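Local coordinates for protein putative monooxygenase Rv0793 (Mycobacterium tuberculosis, PDB 1Y0H) that is a putative monooxygenase that may take part in antibiotic biosynthesis or scavenge reactive oxygen species, working as a homodimer, at residues Pro5-Ala10 with Thr92-Leu97; Met13-Ala18 with Leu84-Val89; Arg34-Cys39 with Glu57-Arg62. All blocks are in the same frame, centred on the assembly; numbering follows the deposited sequence.

Contact 1: Pro5-Ala10 with Thr92-Leu97; sequences PVAVIA and TVLAPL
In the antiparallel sheet of this ferredoxin-like fold, the first strand of the chain pairs with the last: strand segments 6-10 and 92-96 run antiparallel, 148° between their directions. Four backbone bonds stitch them together, two in the hydrogen-bonded pair Ala7 with Leu94 and two in Ile9 with Thr92. They differ in approach: Ala7 N reaches Leu94 O on a lone pair, at 3.0 Å and 172°, whereas Leu94 N meets Ala7 O from above the carbonyl plane. Between these pairs Val8 faces Val93 in a non-hydrogen-bonded pair, where Val8 CA comes 3.3 Å from Thr92 O. The Leu94 side chain runs along the face it shares with Ala7 and Ile9. Its CB lies 4.2 Å from Ala7 CB, CG stands anti to the carbonyl carbon (chi1 -56°) and still skims Ala7 O, and CD1 lies against Ile9 CG1 and CD1, the two chains crossing obliquely. Tyr45 of the second subunit packs on Ala7 and Leu94; a strand of that subunit also pairs with Leu94, Ala95 and Pro96, so the sheet continues across the dimer. The methyl-to-methyl touch ending the chain, Leu94 CD1 against Ile9 CD1, measures 3.6 Å.

Contact 2: Met13-Ala18 with Leu84-Val89; sequences MPRPDA and LLTRPV
At one end of the ferredoxin-like fold two irregular connections meet: Met13-Ala18, between strand 6-12 and helix 19-35, and Leu84-Val89, leading into strand 90-96. The tight part is a single backbone bridge, with Pro14 CA only 4.1 Å from Leu85 CA. Met13 O accepts twice from one residue. Thr86 N arrives nearly along the C=O axis at 2.9 Å, while Thr86 OG1, in the crowded position between backbone N and carbonyl carbon (chi1 58°), donates to Met13 O from above the carbonyl plane. On the other flank of the bridge Arg15 N bonds to Leu84 O in the carbonyl plane, and Ala18 CB presses against the same oxygen at 3.3 Å. Leu84 and Leu85 turn their side chains to helix 19-35, meeting Ala21 and Leu22.

The outer side is looser and wetter. Water 3 joins Arg15 NH1 to Leu85 O, and NH1 also bonds to Glu83 O. The rest of that guanidinium grips Asp17 side-on in a salt bridge, NE to OD1 and NH2 to OD2, each oxygen using its syn lone pair, which should fix the rotation of the guanidinium. Further along, water 2 accepts from Met13 N and donates to Arg87 O. Met13, bent at chi2 (75°), crosses Arg87 obliquely at van der Waals range, and its CE methyl sits over the centre of the Arg87 guanidinium, 4.1 Å from CZ.

Contact 3: Arg34-Cys39 with Glu57-Arg62; sequences RAEDGC and ERYRSR
The turn that takes the chain from helix 19-35 into strand 39-47 is fastened here to the end of the neighbouring strand 53-59. Glu36 to Cys39 form a type I turn, closed by Cys39 N on Glu36 O at 3.0 Å. Arg60 N donates to Gly38 O in the carbonyl plane, a nearly straight bond (2.8 Å, 166°), and Tyr59 CA also lies 3.3 Å from Gly38 O. Arg60 extends from CG to NE, and its NH1 makes a weak, bent bond to Asp37 O.

Cys39 and Tyr59 form a non-hydrogen-bonded antiparallel pair whose side chains share one face of the sheet. With SG anti to the backbone N (chi1 -179°), Cys39 makes an oblique sulfur-aromatic contact, 4.9 Å from SG to the Tyr59 ring centroid. Glu36 OE1 sits at the ring edge, 3.7 Å from Tyr59 CE1, while OE2 of the same carboxylate is held by His68 and His73. One atom further round the ring, Tyr59 OH donates to Glu57 OE1 at 2.8 Å, from above the carboxylate plane. An acetate ion, probably from the crystallisation liquor, lies near Tyr59 and may mark a pocket in this alpha+beta sandwich of the ferredoxin-like fold.

From the N terminus, strand 6-12 first enters contact 1, whose partner lies near the C terminus, so this pairing closes the longest loop of the three. The chain passes into Met13-Ala18, and contact 2 closes a slightly shorter loop within it, tying the connection to helix 19-35 to the lead-in of strand 90-96. Contact 3 closes a short hairpin-bearing loop inside both, joining the exit of helix 19-35 to the end of strand 53-59; none of them cross. Contacts 1 and 3 meet in the sheet, where Val8 N lies 2.8 Å from Glu57 O, a probable hydrogen bond. Contact 2 lies about 26 Å from contact 3 between centres, yet touches contact 1 where Ala10 packs on Val89.

Contact 1: Pro5-Ala10 with Thr92-Leu97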
loop_
_atom_site.group_PDB
_atom_site.type_symbol
_atom_site.label_atom_id
_atom_site.label_comp_id
_atom_site.label_asym_id
_atom_site.label_seq_id
_atom_site.Cartn_x
_atom_site.Cartn_y
_atom_site.Cartn_z
ATOM N N PRO A 5 9.145 -12.548 2.909
ATOM C CA PRO A 5 8.854 -11.117 3.023
ATOM C C PRO A 5 7.366 -10.807 3.123
ATOM O O PRO A 5 6.516 -11.558 2.621
ATOM C CB PRO A 5 9.422 -10.519 1.729
ATOM C CG PRO A 5 10.374 -11.526 1.217
ATOM C CD PRO A 5 9.898 -12.865 1.681
ATOM N N VAL A 6 7.074 -9.694 3.785
ATOM C CA VAL A 6 5.707 -9.248 3.969
ATOM C C VAL A 6 5.669 -7.751 3.792
ATOM O O VAL A 6 6.705 -7.083 3.878
ATOM C CB VAL A 6 5.119 -9.630 5.384
ATOM C CG1 VAL A 6 5.052 -11.127 5.571
ATOM C CG2 VAL A 6 5.885 -8.947 6.548
ATOM N N ALA A 7 4.472 -7.234 3.531
ATOM C CA ALA A 7 4.240 -5.792 3.540
ATOM C C ALA A 7 3.062 -5.455 4.462
ATOM O O ALA A 7 2.280 -6.315 4.831
ATOM C CB ALA A 7 4.004 -5.256 2.115
ATOM N N VAL A 8 2.940 -4.185 4.831
ATOM C CA VAL A 8 1.835 -3.739 5.661
ATOM C C VAL A 8 1.371 -2.405 5.111
ATOM O O VAL A 8 2.195 -1.552 4.744
ATOM C CB VAL A 8 2.268 -3.527 7.144
ATOM C CG1 VAL A 8 1.088 -3.085 8.010
ATOM C CG2 VAL A 8 2.897 -4.788 7.712
ATOM N N ILE A 9 0.054 -2.247 5.011
ATOM C CA ILE A 9 -0.530 -0.934 4.762
ATOM C C ILE A 9 -1.218 -0.530 6.051
ATOM O O ILE A 9 -2.009 -1.292 6.599
ATOM C CB ILE A 9 -1.570 -0.960 3.616
ATOM C CG1 ILE A 9 -0.905 -1.338 2.304
ATOM C CG2 ILE A 9 -2.278 0.421 3.473
ATOM C CD1 ILE A 9 -1.907 -1.677 1.178
ATOM N N ALA A 10 -0.927 0.677 6.523
ATOM C CA ALA A 10 -1.605 1.207 7.708
ATOM C C ALA A 10 -2.202 2.544 7.320
ATOM O O ALA A 10 -1.482 3.441 6.852
ATOM C CB ALA A 10 -0.633 1.373 8.860
ATOM N N THR A 92 -3.544 -3.601 7.205
ATOM C CA THR A 92 -3.598 -4.808 6.388
ATOM C C THR A 92 -2.221 -5.397 6.218
ATOM O O THR A 92 -1.296 -4.720 5.779
ATOM C CB THR A 92 -4.209 -4.510 5.008
ATOM O OG1 THR A 92 -5.491 -3.898 5.190
ATOM C CG2 THR A 92 -4.374 -5.794 4.197
ATOM N N VAL A 93 -2.085 -6.673 6.572
ATOM C CA VAL A 93 -0.828 -7.374 6.318
ATOM C C VAL A 93 -0.920 -8.057 4.963
ATOM O O VAL A 93 -1.945 -8.669 4.648
ATOM C CB VAL A 93 -0.495 -8.366 7.452
ATOM C CG1 VAL A 93 0.768 -9.188 7.129
ATOM C CG2 VAL A 93 -0.344 -7.608 8.775
ATOM N N LEU A 94 0.150 -7.940 4.176
ATOM C CA LEU A 94 0.165 -8.378 2.783
ATOM C C LEU A 94 1.259 -9.394 2.481
ATOM O O LEU A 94 2.400 -9.245 2.926
ATOM C CB LEU A 94 0.334 -7.177 1.854
ATOM C CG LEU A 94 -0.681 -6.030 1.953
ATOM C CD1 LEU A 94 -0.171 -4.843 1.139
ATOM C CD2 LEU A 94 -2.045 -6.475 1.452
ATOM N N ALA A 95 0.894 -10.412 1.708
ATOM C CA ALA A 95 1.853 -11.397 1.202
ATOM C C ALA A 95 2.123 -11.118 -0.272
ATOM O O ALA A 95 1.185 -11.082 -1.067
ATOM C CB ALA A 95 1.308 -12.812 1.388
ATOM N N PRO A 96 3.400 -10.895 -0.643
ATOM C CA PRO A 96 3.728 -10.617 -2.040
ATOM C C PRO A 96 3.311 -11.753 -2.952
ATOM O O PRO A 96 3.457 -12.922 -2.590
ATOM C CB PRO A 96 5.252 -10.474 -2.037
ATOM C CG PRO A 96 5.625 -10.169 -0.640
ATOM C CD PRO A 96 4.592 -10.853 0.223
ATOM N N LEU A 97 2.741 -11.399 -4.098
ATOM C CA LEU A 97 2.482 -12.350 -5.168
ATOM C C LEU A 97 3.464 -12.063 -6.310
ATOM O O LEU A 97 4.056 -12.985 -6.887
ATOM C CB LEU A 97 1.027 -12.260 -5.647
ATOM C CG LEU A 97 -0.105 -12.628 -4.680
ATOM C CD1 LEU A 97 -1.436 -12.566 -5.406
ATOM C CD2 LEU A 97 0.077 -14.007 -4.049
HETATM O O HOH W 1 -5.228 -0.995 5.559
#

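Contact 2: Met13-Ala18 with Leu84-Val89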
loop_
_atom_site.group_PDB
_atom_site.type_symbol
_atom_site.label_atom_id
_atom_site.label_comp_id
_atom_site.label_asym_id
_atom_site.label_seq_id
_atom_site.Cartn_x
_atom_site.Cartn_y
_atom_site.Cartn_z
ATOM N N MET A 13 -6.824 7.979 10.051
ATOM C CA MET A 13 -7.804 9.014 9.769
ATOM C C MET A 13 -7.862 9.984 10.957
ATOM O O MET A 13 -8.672 9.823 11.871
ATOM C CB MET A 13 -9.169 8.386 9.426
ATOM C CG MET A 13 -9.194 7.583 8.122
ATOM S SD MET A 13 -8.377 5.949 8.246
ATOM C CE MET A 13 -9.007 5.100 6.789
ATOM N N PRO A 14 -6.966 10.989 10.968
ATOM C CA PRO A 14 -6.916 11.891 12.112
ATOM C C PRO A 14 -8.123 12.792 12.206
ATOM O O PRO A 14 -8.757 13.100 11.192
ATOM C CB PRO A 14 -5.671 12.748 11.842
ATOM C CG PRO A 14 -5.506 12.726 10.372
ATOM C CD PRO A 14 -5.954 11.337 9.951
ATOM N N ARG A 15 -8.440 13.215 13.421
ATOM C CA ARG A 15 -9.308 14.363 13.576
ATOM C C ARG A 15 -8.572 15.546 12.960
ATOM O O ARG A 15 -7.341 15.610 13.036
ATOM C CB ARG A 15 -9.585 14.658 15.043
ATOM C CG ARG A 15 -10.268 13.547 15.816
ATOM C CD ARG A 15 -10.827 14.110 17.122
ATOM N NE ARG A 15 -9.852 14.990 17.772
ATOM C CZ ARG A 15 -8.919 14.570 18.620
ATOM N NH1 ARG A 15 -8.848 13.287 18.944
ATOM N NH2 ARG A 15 -8.054 15.431 19.138
ATOM N N PRO A 16 -9.320 16.489 12.353
ATOM C CA PRO A 16 -8.681 17.672 11.769
ATOM C C PRO A 16 -7.726 18.367 12.731
ATOM O O PRO A 16 -6.605 18.721 12.334
ATOM C CB PRO A 16 -9.872 18.570 11.399
ATOM C CG PRO A 16 -10.983 17.579 11.103
ATOM C CD PRO A 16 -10.779 16.488 12.137
ATOM N N ASP A 17 -8.138 18.530 13.990
ATOM C CA ASP A 17 -7.300 19.234 14.970
ATOM C C ASP A 17 -6.060 18.440 15.354
ATOM O O ASP A 17 -5.116 18.998 15.908
ATOM C CB ASP A 17 -8.090 19.596 16.232
ATOM C CG ASP A 17 -8.448 18.379 17.076
ATOM O OD1 ASP A 17 -9.413 17.665 16.729
ATOM O OD2 ASP A 17 -7.769 18.148 18.103
ATOM N N ALA A 18 -6.067 17.144 15.062
ATOM C CA ALA A 18 -4.977 16.265 15.474
ATOM C C ALA A 18 -4.017 15.934 14.342
ATOM O O ALA A 18 -3.080 15.174 14.545
ATOM C CB ALA A 18 -5.548 14.962 16.045
ATOM N N LEU A 84 -5.706 10.244 18.617
ATOM C CA LEU A 84 -5.642 11.299 17.598
ATOM C C LEU A 84 -6.613 11.073 16.441
ATOM O O LEU A 84 -6.752 11.930 15.565
ATOM C CB LEU A 84 -4.212 11.396 17.036
ATOM C CG LEU A 84 -3.114 11.619 18.084
ATOM C CD1 LEU A 84 -1.764 11.618 17.426
ATOM C CD2 LEU A 84 -3.348 12.963 18.759
ATOM N N LEU A 85 -7.278 9.919 16.441
ATOM C CA LEU A 85 -7.994 9.451 15.248
ATOM C C LEU A 85 -9.499 9.419 15.416
ATOM O O LEU A 85 -10.016 9.403 16.531
ATOM C CB LEU A 85 -7.501 8.056 14.866
ATOM C CG LEU A 85 -5.986 7.849 14.816
ATOM C CD1 LEU A 85 -5.656 6.385 14.612
ATOM C CD2 LEU A 85 -5.342 8.730 13.731
ATOM N N THR A 86 -10.193 9.431 14.287
ATOM C CA THR A 86 -11.652 9.326 14.264
ATOM C C THR A 86 -12.092 7.873 14.337
ATOM O O THR A 86 -13.267 7.587 14.544
ATOM C CB THR A 86 -12.258 9.897 12.979
ATOM O OG1 THR A 86 -11.718 9.203 11.841
ATOM C CG2 THR A 86 -11.992 11.392 12.856
ATOM N N ARG A 87 -11.141 6.969 14.133
ATOM C CA ARG A 87 -11.407 5.536 14.117
ATOM C C ARG A 87 -10.056 4.845 14.270
ATOM O O ARG A 87 -9.023 5.462 14.018
ATOM C CB ARG A 87 -12.053 5.148 12.786
ATOM C CG ARG A 87 -11.246 5.657 11.593
ATOM C CD ARG A 87 -11.955 5.456 10.287
ATOM N NE ARG A 87 -11.779 4.101 9.814
ATOM C CZ ARG A 87 -12.350 3.605 8.722
ATOM N NH1 ARG A 87 -13.152 4.363 7.978
ATOM N NH2 ARG A 87 -12.119 2.347 8.383
ATOM N N PRO A 88 -10.047 3.564 14.686
ATOM C CA PRO A 88 -8.751 2.896 14.849
ATOM C C PRO A 88 -7.960 2.827 13.542
ATOM O O PRO A 88 -8.547 2.868 12.444
ATOM C CB PRO A 88 -9.133 1.472 15.278
ATOM C CG PRO A 88 -10.592 1.317 14.895
ATOM C CD PRO A 88 -11.188 2.685 14.997
ATOM N N VAL A 89 -6.646 2.686 13.674
ATOM C CA VAL A 89 -5.762 2.494 12.514
ATOM C C VAL A 89 -6.260 1.273 11.750
ATOM O O VAL A 89 -6.583 0.238 12.348
ATOM C CB VAL A 89 -4.277 2.276 12.922
ATOM C CG1 VAL A 89 -3.372 2.177 11.687
ATOM C CG2 VAL A 89 -3.779 3.414 13.807
HETATM O O HOH W 2 -7.507 5.704 11.584
HETATM O O HOH W 3 -10.620 11.040 18.663
#

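Contact 3: Arg34-Cys39 with Glu57-Arg62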
loop_
_atom_site.group_PDB
_atom_site.type_symbol
_atom_site.label_atom_id
_atom_site.label_comp_id
_atom_site.label_asym_id
_atom_site.label_seq_id
_atom_site.Cartn_x
_atom_site.Cartn_y
_atom_site.Cartn_z
ATOM N N ARG A 34 13.211 2.424 9.670
ATOM C CA ARG A 34 14.079 2.183 8.506
ATOM C C ARG A 34 15.417 1.575 8.927
ATOM O O ARG A 34 16.032 0.859 8.144
ATOM C CB ARG A 34 14.313 3.457 7.687
ATOM C CG ARG A 34 13.097 3.881 6.883
ATOM C CD ARG A 34 13.399 5.142 6.080
ATOM N NE ARG A 34 12.199 5.642 5.424
ATOM C CZ ARG A 34 12.054 6.870 4.941
ATOM N NH1 ARG A 34 13.044 7.758 5.019
ATOM N NH2 ARG A 34 10.910 7.205 4.362
ATOM N N ALA A 35 15.848 1.870 10.158
ATOM C CA ALA A 35 17.121 1.365 10.698
ATOM C C ALA A 35 17.077 -0.106 11.114
ATOM O O ALA A 35 18.131 -0.726 11.292
ATOM C CB ALA A 35 17.607 2.233 11.854
ATOM N N GLU A 36 15.870 -0.645 11.278
ATOM C CA GLU A 36 15.694 -2.074 11.569
ATOM C C GLU A 36 16.331 -2.942 10.485
ATOM O O GLU A 36 16.075 -2.748 9.289
ATOM C CB GLU A 36 14.206 -2.426 11.702
ATOM C CG GLU A 36 13.477 -1.781 12.888
ATOM C CD GLU A 36 11.948 -1.940 12.831
ATOM O OE1 GLU A 36 11.441 -2.791 12.063
ATOM O OE2 GLU A 36 11.235 -1.205 13.559
ATOM N N ASP A 37 17.141 -3.912 10.916
ATOM C CA ASP A 37 17.808 -4.848 10.012
ATOM C C ASP A 37 16.816 -5.457 9.024
ATOM O O ASP A 37 17.123 -5.648 7.847
ATOM C CB ASP A 37 18.466 -5.957 10.836
ATOM C CG ASP A 37 19.380 -6.837 10.013
ATOM O OD1 ASP A 37 20.508 -6.397 9.704
ATOM O OD2 ASP A 37 18.981 -7.976 9.688
ATOM N N GLY A 38 15.614 -5.739 9.519
ATOM C CA GLY A 38 14.613 -6.433 8.746
ATOM C C GLY A 38 13.628 -5.571 7.990
ATOM O O GLY A 38 12.720 -6.100 7.360
ATOM N N CYS A 39 13.787 -4.251 8.054
ATOM C CA CYS A 39 12.894 -3.352 7.343
ATOM C C CYS A 39 13.459 -3.030 5.959
ATOM O O CYS A 39 14.538 -2.423 5.851
ATOM C CB CYS A 39 12.695 -2.049 8.125
ATOM S SG CYS A 39 11.554 -0.885 7.279
ATOM N N GLU A 57 4.733 -0.287 4.338
ATOM C CA GLU A 57 5.882 -0.880 5.017
ATOM C C GLU A 57 6.209 -2.219 4.384
ATOM O O GLU A 57 5.311 -2.980 4.038
ATOM C CB GLU A 57 5.546 -1.126 6.489
ATOM C CG GLU A 57 4.773 -0.004 7.141
ATOM C CD GLU A 57 4.244 -0.338 8.520
ATOM O OE1 GLU A 57 4.773 -1.268 9.198
ATOM O OE2 GLU A 57 3.289 0.362 8.932
ATOM N N ARG A 58 7.501 -2.489 4.223
ATOM C CA ARG A 58 7.956 -3.773 3.701
ATOM C C ARG A 58 9.030 -4.331 4.619
ATOM O O ARG A 58 9.976 -3.627 4.956
ATOM C CB ARG A 58 8.566 -3.587 2.309
ATOM C CG ARG A 58 7.607 -3.273 1.180
ATOM C CD ARG A 58 8.463 -3.142 -0.088
ATOM N NE ARG A 58 7.714 -2.838 -1.302
ATOM C CZ ARG A 58 7.590 -1.623 -1.823
ATOM N NH1 ARG A 58 6.890 -1.455 -2.934
ATOM N NH2 ARG A 58 8.152 -0.575 -1.229
ATOM N N TYR A 59 8.885 -5.610 4.975
ATOM C CA TYR A 59 9.787 -6.307 5.888
ATOM C C TYR A 59 10.357 -7.527 5.196
ATOM O O TYR A 59 9.703 -8.140 4.360
ATOM C CB TYR A 59 9.069 -6.677 7.196
ATOM C CG TYR A 59 8.614 -5.428 7.903
ATOM C CD1 TYR A 59 9.491 -4.700 8.703
ATOM C CD2 TYR A 59 7.317 -4.944 7.728
ATOM C CE1 TYR A 59 9.086 -3.506 9.325
ATOM C CE2 TYR A 59 6.906 -3.749 8.346
ATOM C CZ TYR A 59 7.806 -3.041 9.133
ATOM O OH TYR A 59 7.408 -1.866 9.746
ATOM N N ARG A 60 11.585 -7.869 5.558
ATOM C CA ARG A 60 12.288 -8.967 4.917
ATOM C C ARG A 60 11.678 -10.323 5.275
ATOM O O ARG A 60 11.883 -11.302 4.564
ATOM C CB ARG A 60 13.781 -8.911 5.262
ATOM C CG ARG A 60 14.391 -7.550 4.905
ATOM C CD ARG A 60 15.903 -7.558 4.690
ATOM N NE ARG A 60 16.252 -6.518 3.717
ATOM C CZ ARG A 60 16.452 -5.232 4.006
ATOM N NH1 ARG A 60 16.367 -4.791 5.255
ATOM N NH2 ARG A 60 16.747 -4.381 3.034
ATOM N N SER A 61 10.922 -10.369 6.370
ATOM C CA SER A 61 10.286 -11.613 6.837
ATOM C C SER A 61 9.150 -11.256 7.783
ATOM O O SER A 61 9.096 -10.137 8.292
ATOM C CB SER A 61 11.305 -12.495 7.580
ATOM O OG SER A 61 11.677 -11.925 8.830
ATOM N N ARG A 62 8.242 -12.203 8.023
ATOM C CA ARG A 62 7.222 -11.999 9.044
ATOM C C ARG A 62 7.853 -11.841 10.428
ATOM O O ARG A 62 7.351 -11.073 11.262
ATOM C CB ARG A 62 6.196 -13.139 9.048
ATOM C CG ARG A 62 5.207 -13.064 10.191
ATOM C CD ARG A 62 4.347 -11.791 10.136
ATOM N NE ARG A 62 3.658 -11.580 11.410
ATOM C CZ ARG A 62 2.342 -11.694 11.580
ATOM N NH1 ARG A 62 1.553 -11.996 10.549
ATOM N NH2 ARG A 62 1.811 -11.493 12.780
#